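Local coordinates for hypothetical protein MM_2497 (Methanosarcina mazei, PDB 2I5E) that probably catalyses the guanylylation of (2S)-2-phospholactate with GTP, releasing diphosphate, a step in the biosynthesis of coenzyme F420, at residues 78-83 with 137-142; 40-45 with 101-106; 14-19 with 171-176; 8-13 with 94-99; 116-121 with 160-165. All coordinates share one frame; numbering follows the deposited sequence.

In the fold
All five contacts belong to one GT-A-like domain built on a seven-stranded mixed sheet. Contact 4 is the most central, about 5 Å from the chain's centre, where strands 5-9 and 91-94 run out into loops. Contact 3 pairs 14-19, which continues the first of those loops, with 171-176 and closes the longest span of chain, enclosing contacts 1, 2 and 5; its centre is about 12 Å from that of contact 4, and the salt bridge of Lys16 with Asp97 joins them. Contact 2 packs helices 25-45 and 103-109 beside the sheet, contact 1 brings helix 76-86 against a loop, and contact 5 forms one edge of the sheet. Contacts 2, 3 and 5 lie at or near the homodimer interface.

Contact 1 of 5, residues 78-83 with 137-142; sequences EALNRY and YRVKYY
Asn81 and Val139 pass with their side chains pointing opposite ways, and the carboxamide of the asparagine comes to lie alongside the backbone of the valine. Both ends of the amide are used. OD1 accepts from Val139 N at 2.9 Å in a nearly straight bond (168°), with the donor in the plane of the amide carbonyl and on a lone pair. ND2 gives a hydrogen to Val139 O, also at 2.9 Å, meeting a lone pair of that carbonyl although the oxygen sits 17° out of the Asn81 amide plane. The valine's CG2, held between its own backbone N and carbonyl carbon, lies beside the amide, 3.5 Å from OD1 and 3.6 Å from ND2.

One residue back on helix 76-86, Leu80 takes the apolar share. Its CB meets Val139 CG2 at 3.9 Å, while its CD1 approaches the ring of Tyr141 obliquely, 3.6 Å from CE1, the two side chains crossing at about a right angle. Ile93 of strand 91-94 touches Leu80, Val139 and Tyr141 alike, and Asn77, a turn earlier, accepts from Tyr141 N. The two amide bonds resemble the way a neighbouring strand would pair with the valine's N and O: they satisfy both polar groups of a buried residue and fix which way round the carboxamide sits.

Contact 2 of 5, residues 40-45 with 101-106; sequences ISSLKG and LSPEHI
Ser42 carries OG anti to its carbonyl carbon, beside its own backbone N (chi1 -70°), which sets the hydroxyl facing Leu101 O. The hydroxyl donates to that oxygen at 3.0 Å, tilted 33° from the carbonyl plane and at 126° to the C=O bond. Ile106 CG2, anti to its carbonyl carbon, lies 4.3 Å from Ser42 CB. Leu43 and Ile106 cross at about a right angle, though the modelled closeness of their outermost carbons is doubtful. Two helices of the Rossmann-like GT-A domain, 25-45 and 103-109, meet here on the same face of the sheet, for both Leu43 and Ile106 also touch Leu92 of strand 91-94.

Pro103 opens the second helix and fits against the first near Ser42 and Gly45. Its CD is 3.7 Å from Ser42 OG, its CG 3.8 Å from Ser42 O, and its CB 3.8 Å from the carbonyl carbon of Gly45, which has no side chain to keep the ring off. Ser102 is the N-cap, accepting from His105 N, although the position of its OG is less sure. His105 of the same helix packs on Asp164 of the second subunit.

Contact 3 of 5, residues 14-19 with 171-176; sequences GAKSRL and DIDEPE
The guanidinium plane of Arg18 and the carboxylate plane of Glu174 stand 75° apart at the ends of two side chains that run the same way. OE1 of Glu174 comes up obliquely, 4.1 Å from Arg18 NE, near enough for charge attraction yet beyond a salt bridge. The Asp173 carboxylate is more firmly held. Lys16 NZ meets its OD1 at 2.9 Å on the anti side, 30° out of the carboxylate plane. A water that accepts from Arg18 N at 2.8 Å donates to the same OD1 at 2.9 Å, while OD2 forms a salt bridge with Arg205 of the second subunit.

Lys16 NZ also makes a weak bond to Ile172 O at 3.3 Å, and its strongest partner is Asp97. An alanine in place of Lys16 would probably leave Asp173 OD1 and Asp97 without their positive mate, with the Asp173 carboxylate then held mainly through OD2 and the water. Leu19 CD1 packs on Pro175 CD at 4.2 Å, and Pro175 CD rests 3.6 Å from Arg18 O. In GT-A nucleotidyltransferases the loop after the first strand borders the nucleotide pocket; 14-19 belongs to that loop here, and the small crystallisation molecules beside Lys16 and Asp173 are consistent with a pocket.

Contact 4 of 5, residues 8-13 with 94-99; sequences IPYKKA and VMADLP. With PEG (di(hydroxyethyl)ether), chain F.
Ile8 and Val94 stand where two parallel strands begin to part, joined by a CA-H...O contact from Ile8 CA to Val94 O (3.4 Å, 154° at the hydrogen). A step further on, a water spans the widening gap, donating to Pro9 O at 2.8 Å and accepting from Ala96 N at 3.1 Å. Pro9 crosses Met95, present as selenomethionine, at about a right angle: its CG touches SE at 3.5 Å and CE at 3.7 Å. The bend at chi2 of Met95 places the selenium there, and chi3 turns CE to the same CG. An alanine in place of Pro9 would take CG and CD away and would probably leave a gap beside the selenium, with the methyl CE freer to turn.

Such a splay at the C-terminal ends of central parallel strands is where Rossmann-like folds, GT-A nucleotidyltransferases among them, open their nucleotide pocket. Ala96 points its CB into the opening, 3.5 Å from Ile8 CG2 and 3.9 Å from Tyr10 CD1, which it approaches obliquely. A di(hydroxyethyl)ether, probably from the crystallisation liquor, occupies the space beside them: its O1 takes a weak bond from Lys11 N at 3.0 Å, and its C1 lies against the Tyr10 ring.

Contact 5 of 5, residues 116-121 with 160-165; sequences VCIVPG and FEIYDS
Tyr163 sets out beside Val119, the two side chains pointing the same way, and its CB is already in contact, 3.7 Å from Val119 CG2 and 3.7 Å from Cys117 SG. With CG anti to the backbone N (chi1 -170°), the ring carries on past both residues. CD2 lies 4.0 Å from Val119 CG2, while the sulfur of Cys117 stands 5.4 Å from the ring centroid and 59° off its normal, an oblique sulfur-aromatic contact. At the tip, OH is hydrogen-bonded to Glu108 and more weakly to His105, so the tyrosine ties the sheet to helix 103-109.

The backbones pair in a parallel ladder. Glu161 N donates to Val116 O at 2.9 Å, Ile118 N to Glu161 O at 2.8 Å, and Tyr163 N to Ile118 O at 2.7 Å. On the other face Ile118 and Ile162 lie side by side, CG2 of the first 4.1 Å from CD1 of the second, both touching Phe146 of helix 145-154. Strand 160-162 is an outermost strand of the sheet within this chain, and just beyond it Asp164 and Ser165 exchange hydrogen bonds with Ser165 and Asp164 of the second subunit: a parallel edge pair of a GT-A-like sheet, set at the homodimer interface.

Contact 1 of 5, residues 78-83 with 137-142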
# COMPACT_ATOMS: atom_id res chain seq x y z
N GLU A 78 21.90 -1.38 -15.73
CA GLU A 78 23.12 -0.84 -16.34
C GLU A 78 22.94 0.61 -16.76
O GLU A 78 23.76 1.45 -16.41
CB GLU A 78 23.51 -1.68 -17.54
CG GLU A 78 24.98 -1.79 -17.64
CD GLU A 78 25.39 -3.13 -18.24
OE1 GLU A 78 25.06 -3.35 -19.44
OE2 GLU A 78 26.00 -3.96 -17.48
N ALA A 79 21.86 0.87 -17.51
CA ALA A 79 21.48 2.23 -17.86
C ALA A 79 21.36 3.15 -16.65
O ALA A 79 22.00 4.25 -16.60
CB ALA A 79 20.17 2.18 -18.61
N LEU A 80 20.61 2.73 -15.63
CA LEU A 80 20.46 3.62 -14.46
C LEU A 80 21.74 3.84 -13.75
O LEU A 80 21.98 4.94 -13.16
CB LEU A 80 19.37 3.15 -13.45
CG LEU A 80 17.90 3.28 -13.97
CD1 LEU A 80 17.02 2.54 -12.94
CD2 LEU A 80 17.41 4.73 -14.10
N ASN A 81 22.57 2.81 -13.74
CA ASN A 81 23.81 2.92 -12.98
C ASN A 81 24.85 3.83 -13.71
O ASN A 81 25.54 4.62 -13.05
CB ASN A 81 24.36 1.56 -12.65
CG ASN A 81 23.82 1.04 -11.34
OD1 ASN A 81 23.68 1.78 -10.38
ND2 ASN A 81 23.51 -0.27 -11.30
N ARG A 82 24.87 3.78 -15.06
CA ARG A 82 25.56 4.81 -15.89
C ARG A 82 25.06 6.28 -15.65
O ARG A 82 25.83 7.18 -15.35
CB ARG A 82 25.50 4.40 -17.36
CG ARG A 82 26.53 5.09 -18.31
CD ARG A 82 26.47 4.46 -19.73
NE ARG A 82 25.75 5.29 -20.68
CZ ARG A 82 25.98 5.30 -22.01
NH1 ARG A 82 26.91 4.49 -22.53
NH2 ARG A 82 25.26 6.10 -22.82
N TYR A 83 23.74 6.50 -15.67
CA TYR A 83 23.15 7.78 -15.35
C TYR A 83 23.57 8.24 -13.94
O TYR A 83 23.98 9.39 -13.74
CB TYR A 83 21.64 7.60 -15.44
CG TYR A 83 20.83 8.87 -15.25
CD1 TYR A 83 20.39 9.59 -16.34
CD2 TYR A 83 20.58 9.37 -13.98
CE1 TYR A 83 19.65 10.72 -16.14
CE2 TYR A 83 19.84 10.52 -13.80
CZ TYR A 83 19.37 11.15 -14.90
OH TYR A 83 18.62 12.28 -14.72
N TYR A 137 26.23 5.30 -4.31
CA TYR A 137 25.06 4.44 -4.45
C TYR A 137 25.05 3.66 -5.72
O TYR A 137 25.47 4.18 -6.75
CB TYR A 137 23.77 5.25 -4.32
CG TYR A 137 22.64 4.33 -3.83
CD1 TYR A 137 22.56 3.93 -2.48
CD2 TYR A 137 21.67 3.84 -4.74
CE1 TYR A 137 21.51 3.07 -2.04
CE2 TYR A 137 20.63 3.00 -4.30
CZ TYR A 137 20.57 2.61 -2.98
OH TYR A 137 19.54 1.78 -2.61
N ARG A 138 24.57 2.41 -5.68
CA ARG A 138 24.41 1.56 -6.85
C ARG A 138 22.96 1.00 -6.85
O ARG A 138 22.46 0.67 -5.82
CB ARG A 138 25.53 0.47 -6.78
CG ARG A 138 25.28 -0.82 -7.61
CD ARG A 138 26.38 -1.95 -7.34
NE ARG A 138 26.17 -2.66 -6.06
CZ ARG A 138 25.23 -3.60 -5.86
NH1 ARG A 138 24.43 -3.93 -6.86
NH2 ARG A 138 25.09 -4.23 -4.68
N VAL A 139 22.23 0.97 -7.95
CA VAL A 139 20.89 0.42 -7.95
C VAL A 139 20.86 -1.02 -8.45
O VAL A 139 21.69 -1.40 -9.32
CB VAL A 139 19.87 1.19 -8.91
CG1 VAL A 139 19.70 2.70 -8.53
CG2 VAL A 139 20.27 1.03 -10.35
N LYS A 140 19.82 -1.76 -8.04
CA LYS A 140 19.55 -3.10 -8.50
C LYS A 140 18.06 -3.35 -8.42
O LYS A 140 17.57 -3.94 -7.43
CB LYS A 140 20.29 -4.13 -7.65
CG LYS A 140 20.32 -5.54 -8.34
CD LYS A 140 21.12 -6.48 -7.44
CE LYS A 140 21.21 -7.91 -8.01
NZ LYS A 140 19.87 -8.66 -7.85
N TYR A 141 17.33 -2.89 -9.46
CA TYR A 141 15.89 -3.10 -9.58
C TYR A 141 15.71 -4.52 -10.05
O TYR A 141 16.67 -5.14 -10.50
CB TYR A 141 15.25 -2.13 -10.63
CG TYR A 141 15.17 -0.74 -10.11
CD1 TYR A 141 16.28 0.11 -10.17
CD2 TYR A 141 14.03 -0.30 -9.49
CE1 TYR A 141 16.27 1.35 -9.61
CE2 TYR A 141 13.95 0.98 -8.98
CZ TYR A 141 15.08 1.80 -9.03
OH TYR A 141 15.06 3.04 -8.48
N TYR A 142 14.48 -5.01 -9.95
CA TYR A 142 14.07 -6.45 -10.17
C TYR A 142 14.29 -7.28 -8.93
O TYR A 142 15.18 -6.95 -8.10
CB TYR A 142 14.72 -7.17 -11.37
CG TYR A 142 14.54 -6.47 -12.67
CD1 TYR A 142 13.28 -6.15 -13.14
CD2 TYR A 142 15.67 -6.09 -13.42
CE1 TYR A 142 13.10 -5.44 -14.34
CE2 TYR A 142 15.51 -5.40 -14.63
CZ TYR A 142 14.24 -5.06 -15.06
OH TYR A 142 14.13 -4.39 -16.25

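Contact 2 of 5, residues 40-45 with 101-106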
# COMPACT_ATOMS: atom_id res chain seq x y z
N ILE A 40 5.31 12.47 -15.29
CA ILE A 40 6.04 13.66 -15.68
C ILE A 40 5.26 14.92 -15.21
O ILE A 40 5.83 15.83 -14.64
CB ILE A 40 6.28 13.81 -17.22
CG1 ILE A 40 7.14 12.69 -17.79
CG2 ILE A 40 6.88 15.18 -17.50
CD1 ILE A 40 6.87 12.39 -19.31
N SER A 41 3.96 14.93 -15.37
CA SER A 41 3.21 16.06 -14.78
C SER A 41 3.36 16.17 -13.24
O SER A 41 3.45 17.30 -12.67
CB SER A 41 1.76 15.95 -15.16
OG SER A 41 1.10 17.08 -14.57
N SER A 42 3.43 15.04 -12.52
CA SER A 42 3.70 15.22 -11.07
C SER A 42 5.06 15.76 -10.73
O SER A 42 5.21 16.52 -9.75
CB SER A 42 3.40 13.99 -10.25
OG SER A 42 2.04 13.82 -10.23
N LEU A 43 6.06 15.37 -11.50
CA LEU A 43 7.42 15.85 -11.29
C LEU A 43 7.47 17.35 -11.56
O LEU A 43 8.14 18.09 -10.84
CB LEU A 43 8.45 15.09 -12.16
CG LEU A 43 8.52 13.60 -11.85
CD1 LEU A 43 9.28 12.74 -12.93
CD2 LEU A 43 9.10 13.34 -10.46
N LYS A 44 6.76 17.78 -12.61
CA LYS A 44 6.82 19.17 -12.96
C LYS A 44 6.03 19.92 -11.86
O LYS A 44 6.54 20.88 -11.28
CB LYS A 44 6.32 19.38 -14.40
CG LYS A 44 7.36 19.02 -15.45
CD LYS A 44 8.69 19.84 -15.22
CE LYS A 44 9.41 20.37 -16.47
NZ LYS A 44 8.63 20.30 -17.82
N GLY A 45 4.89 19.35 -11.46
CA GLY A 45 4.04 19.93 -10.43
C GLY A 45 4.79 20.12 -9.15
O GLY A 45 4.42 20.92 -8.32
N LEU A 101 0.69 8.91 -7.66
CA LEU A 101 1.77 9.68 -7.14
C LEU A 101 1.49 11.12 -7.47
O LEU A 101 1.09 11.44 -8.61
CB LEU A 101 3.05 9.24 -7.82
CG LEU A 101 4.28 9.95 -7.37
CD1 LEU A 101 4.70 9.39 -5.99
CD2 LEU A 101 5.35 9.79 -8.47
N SER A 102 1.66 11.96 -6.45
CA SER A 102 1.14 13.34 -6.38
C SER A 102 2.37 14.21 -6.31
O SER A 102 3.48 13.73 -6.03
CB SER A 102 0.35 13.57 -5.11
OG SER A 102 1.26 13.50 -3.98
N PRO A 103 2.25 15.49 -6.67
CA PRO A 103 3.39 16.34 -6.43
C PRO A 103 3.76 16.42 -4.96
O PRO A 103 4.91 16.59 -4.66
CB PRO A 103 2.90 17.70 -6.94
CG PRO A 103 1.89 17.36 -8.04
CD PRO A 103 1.18 16.17 -7.47
N GLU A 104 2.79 16.33 -4.06
CA GLU A 104 3.05 16.37 -2.62
C GLU A 104 3.89 15.19 -2.24
O GLU A 104 4.79 15.34 -1.40
CB GLU A 104 1.76 16.45 -1.79
CG GLU A 104 2.01 16.79 -0.24
CD GLU A 104 0.69 16.86 0.70
OE1 GLU A 104 0.59 17.79 1.58
OE2 GLU A 104 -0.25 16.02 0.56
N HIS A 105 3.63 13.98 -2.83
CA HIS A 105 4.53 12.81 -2.50
C HIS A 105 5.90 13.16 -3.01
O HIS A 105 6.85 13.00 -2.30
CB HIS A 105 4.11 11.55 -3.22
CG HIS A 105 2.75 11.11 -2.88
ND1 HIS A 105 2.33 10.95 -1.57
CD2 HIS A 105 1.69 10.79 -3.65
CE1 HIS A 105 1.09 10.48 -1.55
NE2 HIS A 105 0.67 10.44 -2.80
N ILE A 106 6.04 13.64 -4.26
CA ILE A 106 7.41 13.88 -4.73
C ILE A 106 8.19 15.01 -3.88
O ILE A 106 9.39 14.88 -3.54
CB ILE A 106 7.61 13.90 -6.35
CG1 ILE A 106 8.25 15.12 -6.85
CG2 ILE A 106 6.46 13.32 -7.30
CD1 ILE A 106 9.33 14.72 -7.66

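Contact 3 of 5, residues 14-19 with 171-176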
# COMPACT_ATOMS: atom_id res chain seq x y z
N GLY A 14 5.68 -3.55 -25.93
CA GLY A 14 5.39 -4.71 -25.09
C GLY A 14 5.27 -4.42 -23.59
O GLY A 14 5.46 -5.33 -22.77
N ALA A 15 4.90 -3.19 -23.21
CA ALA A 15 5.29 -2.57 -21.90
C ALA A 15 5.05 -3.32 -20.60
O ALA A 15 5.94 -3.23 -19.67
CB ALA A 15 4.67 -1.24 -21.81
N LYS A 16 3.86 -3.96 -20.51
CA LYS A 16 3.20 -4.46 -19.25
C LYS A 16 2.51 -5.84 -19.51
O LYS A 16 1.33 -6.01 -19.39
CB LYS A 16 2.13 -3.47 -18.74
CG LYS A 16 2.63 -2.19 -17.99
CD LYS A 16 3.34 -2.52 -16.68
CE LYS A 16 3.89 -1.23 -15.98
NZ LYS A 16 4.37 -1.74 -14.68
N SER A 17 3.30 -6.82 -19.88
CA SER A 17 2.82 -8.12 -20.29
C SER A 17 1.94 -8.81 -19.23
O SER A 17 1.09 -9.58 -19.62
CB SER A 17 4.04 -9.00 -20.57
OG SER A 17 4.63 -9.26 -19.30
N ARG A 18 2.10 -8.54 -17.92
CA ARG A 18 1.18 -9.20 -16.99
C ARG A 18 -0.24 -8.60 -16.98
O ARG A 18 -1.10 -9.08 -16.28
CB ARG A 18 1.69 -9.41 -15.55
CG ARG A 18 3.16 -9.63 -15.37
CD ARG A 18 3.44 -9.80 -13.91
NE ARG A 18 2.94 -11.08 -13.40
CZ ARG A 18 3.67 -12.22 -13.34
NH1 ARG A 18 4.94 -12.25 -13.75
NH2 ARG A 18 3.14 -13.35 -12.87
N LEU A 19 -0.50 -7.61 -17.82
CA LEU A 19 -1.82 -7.06 -18.01
C LEU A 19 -2.61 -7.76 -19.08
O LEU A 19 -3.79 -7.56 -19.19
CB LEU A 19 -1.69 -5.60 -18.41
CG LEU A 19 -2.07 -4.61 -17.34
CD1 LEU A 19 -2.09 -5.24 -16.04
CD2 LEU A 19 -1.24 -3.42 -17.30
N ASP A 171 1.97 0.59 -7.65
CA ASP A 171 2.41 0.50 -9.02
C ASP A 171 1.38 -0.38 -9.72
O ASP A 171 0.75 -1.26 -9.11
CB ASP A 171 3.80 -0.10 -9.13
CG ASP A 171 3.97 -1.39 -8.32
OD1 ASP A 171 3.99 -1.36 -7.09
OD2 ASP A 171 4.02 -2.45 -8.94
N ILE A 172 1.23 -0.17 -11.01
CA ILE A 172 0.10 -0.74 -11.68
C ILE A 172 0.74 -1.72 -12.59
O ILE A 172 1.34 -1.30 -13.58
CB ILE A 172 -0.82 0.36 -12.35
CG1 ILE A 172 -1.82 0.94 -11.28
CG2 ILE A 172 -1.75 -0.30 -13.40
CD1 ILE A 172 -1.37 2.08 -10.59
N ASP A 173 0.66 -3.02 -12.24
CA ASP A 173 1.38 -4.08 -13.00
C ASP A 173 0.53 -5.29 -13.40
O ASP A 173 0.76 -5.93 -14.41
CB ASP A 173 2.63 -4.56 -12.22
CG ASP A 173 3.70 -5.18 -13.12
OD1 ASP A 173 4.04 -4.62 -14.23
OD2 ASP A 173 4.16 -6.26 -12.67
N GLU A 174 -0.46 -5.59 -12.60
CA GLU A 174 -1.38 -6.63 -12.93
C GLU A 174 -2.85 -6.19 -12.81
O GLU A 174 -3.09 -5.09 -12.34
CB GLU A 174 -1.07 -7.87 -12.13
CG GLU A 174 -0.99 -7.67 -10.68
CD GLU A 174 -0.30 -8.81 -10.01
OE1 GLU A 174 0.10 -9.77 -10.70
OE2 GLU A 174 -0.17 -8.74 -8.78
N PRO A 175 -3.81 -7.04 -13.32
CA PRO A 175 -5.24 -6.69 -13.31
C PRO A 175 -5.75 -6.19 -11.95
O PRO A 175 -6.48 -5.24 -11.89
CB PRO A 175 -5.95 -8.06 -13.69
CG PRO A 175 -4.86 -8.74 -14.54
CD PRO A 175 -3.60 -8.42 -13.80
N GLU A 176 -5.40 -6.86 -10.88
CA GLU A 176 -5.86 -6.44 -9.56
C GLU A 176 -5.43 -5.03 -9.19
O GLU A 176 -6.12 -4.38 -8.41
CB GLU A 176 -5.50 -7.53 -8.52
CG GLU A 176 -4.97 -7.06 -7.19
CD GLU A 176 -4.18 -8.14 -6.40
OE1 GLU A 176 -3.15 -8.68 -6.92
OE2 GLU A 176 -4.60 -8.39 -5.23
O HOH W 1 2.91 -6.29 -16.37

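Contact 4 of 5, residues 8-13 with 94-99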
# COMPACT_ATOMS: atom_id res chain seq x y z
N ILE A 8 13.12 8.71 -15.33
CA ILE A 8 12.02 7.77 -15.46
C ILE A 8 12.45 6.75 -16.49
O ILE A 8 12.59 7.06 -17.61
CB ILE A 8 10.66 8.41 -15.99
CG1 ILE A 8 10.14 9.58 -15.11
CG2 ILE A 8 9.57 7.39 -16.18
CD1 ILE A 8 9.27 10.52 -15.91
N PRO A 9 12.77 5.53 -16.06
CA PRO A 9 12.97 4.35 -16.93
C PRO A 9 11.65 4.01 -17.65
O PRO A 9 10.59 3.87 -17.02
CB PRO A 9 13.37 3.24 -15.93
CG PRO A 9 12.95 3.75 -14.55
CD PRO A 9 12.94 5.26 -14.62
N TYR A 10 11.66 3.95 -18.97
CA TYR A 10 10.41 3.77 -19.72
C TYR A 10 10.66 3.03 -21.05
O TYR A 10 11.60 3.35 -21.78
CB TYR A 10 9.79 5.13 -20.03
CG TYR A 10 8.51 5.09 -20.80
CD1 TYR A 10 7.34 4.53 -20.22
CD2 TYR A 10 8.44 5.61 -22.12
CE1 TYR A 10 6.16 4.47 -20.89
CE2 TYR A 10 7.22 5.55 -22.81
CZ TYR A 10 6.09 5.00 -22.17
OH TYR A 10 4.91 4.93 -22.80
N LYS A 11 9.82 2.06 -21.38
CA LYS A 11 9.81 1.44 -22.72
C LYS A 11 8.36 1.18 -23.06
O LYS A 11 7.71 0.35 -22.41
CB LYS A 11 10.68 0.14 -22.72
CG LYS A 11 10.53 -0.89 -23.89
CD LYS A 11 11.74 -1.93 -23.85
CE LYS A 11 11.74 -3.20 -24.75
NZ LYS A 11 11.25 -2.92 -26.08
N LYS A 12 7.84 1.90 -24.06
CA LYS A 12 6.49 1.69 -24.46
C LYS A 12 6.23 0.28 -25.04
O LYS A 12 5.18 -0.30 -24.78
CB LYS A 12 6.02 2.81 -25.42
CG LYS A 12 4.65 2.61 -26.01
CD LYS A 12 4.17 3.89 -26.61
CE LYS A 12 3.02 3.62 -27.58
NZ LYS A 12 2.29 4.89 -27.60
N ALA A 13 7.18 -0.29 -25.81
CA ALA A 13 6.89 -1.53 -26.54
C ALA A 13 6.79 -2.83 -25.76
O ALA A 13 7.72 -3.20 -25.05
CB ALA A 13 7.87 -1.71 -27.67
N VAL A 94 12.19 7.57 -10.65
CA VAL A 94 10.80 7.26 -10.41
C VAL A 94 10.25 6.36 -11.52
O VAL A 94 10.38 6.68 -12.66
CB VAL A 94 9.90 8.55 -10.39
CG1 VAL A 94 8.59 8.32 -9.72
CG2 VAL A 94 10.55 9.72 -9.82
N MSE A 95 9.57 5.27 -11.18
CA MSE A 95 8.93 4.44 -12.19
C MSE A 95 7.82 5.14 -12.91
O MSE A 95 7.17 5.96 -12.34
CB MSE A 95 8.42 3.20 -11.50
CG MSE A 95 9.67 2.47 -10.76
SE MSE A 95 11.53 2.89 -11.48
CE MSE A 95 11.01 1.50 -12.30
N ALA A 96 7.50 4.69 -14.14
CA ALA A 96 6.50 5.37 -15.00
C ALA A 96 5.05 4.85 -14.73
O ALA A 96 4.17 5.20 -15.47
CB ALA A 96 6.87 5.11 -16.42
N ASP A 97 4.88 3.92 -13.75
CA ASP A 97 3.65 3.25 -13.52
C ASP A 97 2.99 3.57 -12.19
O ASP A 97 2.38 2.69 -11.53
CB ASP A 97 3.82 1.72 -13.71
CG ASP A 97 4.84 1.11 -12.80
OD1 ASP A 97 5.50 1.86 -12.08
OD2 ASP A 97 4.94 -0.13 -12.78
N LEU A 98 3.13 4.85 -11.79
CA LEU A 98 2.69 5.31 -10.51
C LEU A 98 1.62 6.43 -10.73
O LEU A 98 1.89 7.55 -10.47
CB LEU A 98 3.93 5.85 -9.73
CG LEU A 98 5.17 4.86 -9.61
CD1 LEU A 98 6.25 5.45 -8.77
CD2 LEU A 98 4.83 3.55 -8.98
N PRO A 99 0.42 6.07 -11.19
CA PRO A 99 -0.59 7.08 -11.44
C PRO A 99 -1.25 7.73 -10.19
O PRO A 99 -2.02 8.68 -10.34
CB PRO A 99 -1.58 6.34 -12.33
CG PRO A 99 -1.59 4.97 -11.73
CD PRO A 99 -0.11 4.72 -11.55
C1 PEG F . 7.40 0.99 -19.32
O1 PEG F . 8.74 0.79 -18.84
C2 PEG F . 6.53 0.32 -18.28
O2 PEG F . 6.06 1.30 -17.34
C3 PEG F . 4.88 1.85 -17.94
C4 PEG F . 4.28 2.94 -17.06
O4 PEG F . 3.81 4.12 -17.72
O HOH W 2 9.33 2.42 -15.04

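Contact 5 of 5, residues 116-121 with 160-165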
# COMPACT_ATOMS: atom_id res chain seq x y z
N VAL A 116 19.26 8.49 1.67
CA VAL A 116 18.37 7.94 0.60
C VAL A 116 16.94 7.88 1.02
O VAL A 116 16.64 7.76 2.21
CB VAL A 116 18.97 6.74 -0.22
CG1 VAL A 116 20.42 6.34 0.20
CG2 VAL A 116 17.97 5.55 -0.52
N CYS A 117 16.01 8.17 0.10
CA CYS A 117 14.63 7.86 0.46
C CYS A 117 14.12 6.82 -0.49
O CYS A 117 14.31 6.89 -1.72
CB CYS A 117 13.74 9.07 0.46
SG CYS A 117 12.07 8.78 0.97
N ILE A 118 13.48 5.82 0.11
CA ILE A 118 12.92 4.78 -0.66
C ILE A 118 11.44 4.45 -0.42
O ILE A 118 10.98 4.33 0.75
CB ILE A 118 13.85 3.63 -0.67
CG1 ILE A 118 13.15 2.36 -1.12
CG2 ILE A 118 14.61 3.50 0.63
CD1 ILE A 118 14.09 1.31 -1.27
N VAL A 119 10.72 4.41 -1.54
CA VAL A 119 9.33 4.02 -1.69
C VAL A 119 9.12 2.57 -2.20
O VAL A 119 9.49 2.25 -3.37
CB VAL A 119 8.63 4.97 -2.70
CG1 VAL A 119 7.11 4.85 -2.62
CG2 VAL A 119 9.10 6.40 -2.40
N PRO A 120 8.55 1.69 -1.34
CA PRO A 120 8.33 0.30 -1.70
C PRO A 120 7.24 0.25 -2.72
O PRO A 120 6.34 1.12 -2.70
CB PRO A 120 7.87 -0.37 -0.42
CG PRO A 120 7.40 0.76 0.52
CD PRO A 120 8.05 2.03 0.03
N GLY A 121 7.29 -0.74 -3.61
CA GLY A 121 6.12 -1.07 -4.34
C GLY A 121 5.66 -2.44 -3.88
O GLY A 121 6.19 -3.00 -2.89
N PHE A 160 18.73 5.74 5.47
CA PHE A 160 17.66 5.74 4.47
C PHE A 160 16.39 5.97 5.24
O PHE A 160 16.30 5.55 6.40
CB PHE A 160 17.60 4.45 3.61
CG PHE A 160 17.44 3.16 4.41
CD1 PHE A 160 16.16 2.73 4.85
CD2 PHE A 160 18.56 2.36 4.72
CE1 PHE A 160 15.98 1.56 5.61
CE2 PHE A 160 18.38 1.19 5.47
CZ PHE A 160 17.06 0.79 5.90
N GLU A 161 15.47 6.70 4.63
CA GLU A 161 14.12 6.78 5.01
C GLU A 161 13.28 5.87 4.11
O GLU A 161 13.40 5.95 2.89
CB GLU A 161 13.66 8.19 4.74
CG GLU A 161 12.44 8.49 5.51
CD GLU A 161 11.80 9.76 5.14
OE1 GLU A 161 12.49 10.71 4.73
OE2 GLU A 161 10.56 9.78 5.17
N ILE A 162 12.38 5.06 4.71
CA ILE A 162 11.27 4.34 4.03
C ILE A 162 10.10 5.29 3.98
O ILE A 162 9.55 5.64 5.02
CB ILE A 162 10.79 3.07 4.80
CG1 ILE A 162 11.97 2.09 5.05
CG2 ILE A 162 9.63 2.35 4.02
CD1 ILE A 162 12.67 1.74 3.84
N TYR A 163 9.70 5.68 2.77
CA TYR A 163 8.58 6.55 2.61
C TYR A 163 7.32 5.71 2.61
O TYR A 163 7.16 4.92 1.71
CB TYR A 163 8.66 7.26 1.21
CG TYR A 163 7.65 8.37 1.06
CD1 TYR A 163 7.74 9.50 1.83
CD2 TYR A 163 6.61 8.29 0.16
CE1 TYR A 163 6.81 10.52 1.74
CE2 TYR A 163 5.64 9.32 0.04
CZ TYR A 163 5.80 10.43 0.81
OH TYR A 163 4.91 11.43 0.74
N ASP A 164 6.41 5.91 3.56
CA ASP A 164 5.30 5.00 3.78
C ASP A 164 4.03 5.60 3.23
O ASP A 164 3.30 6.26 3.93
CB ASP A 164 5.14 4.75 5.30
CG ASP A 164 3.89 3.96 5.62
OD1 ASP A 164 3.49 3.08 4.81
OD2 ASP A 164 3.25 4.23 6.65
N SER A 165 3.71 5.33 1.98
CA SER A 165 2.60 5.92 1.30
C SER A 165 1.92 4.78 0.52
O SER A 165 2.55 4.19 -0.33
CB SER A 165 3.15 6.87 0.22
OG SER A 165 2.08 7.34 -0.55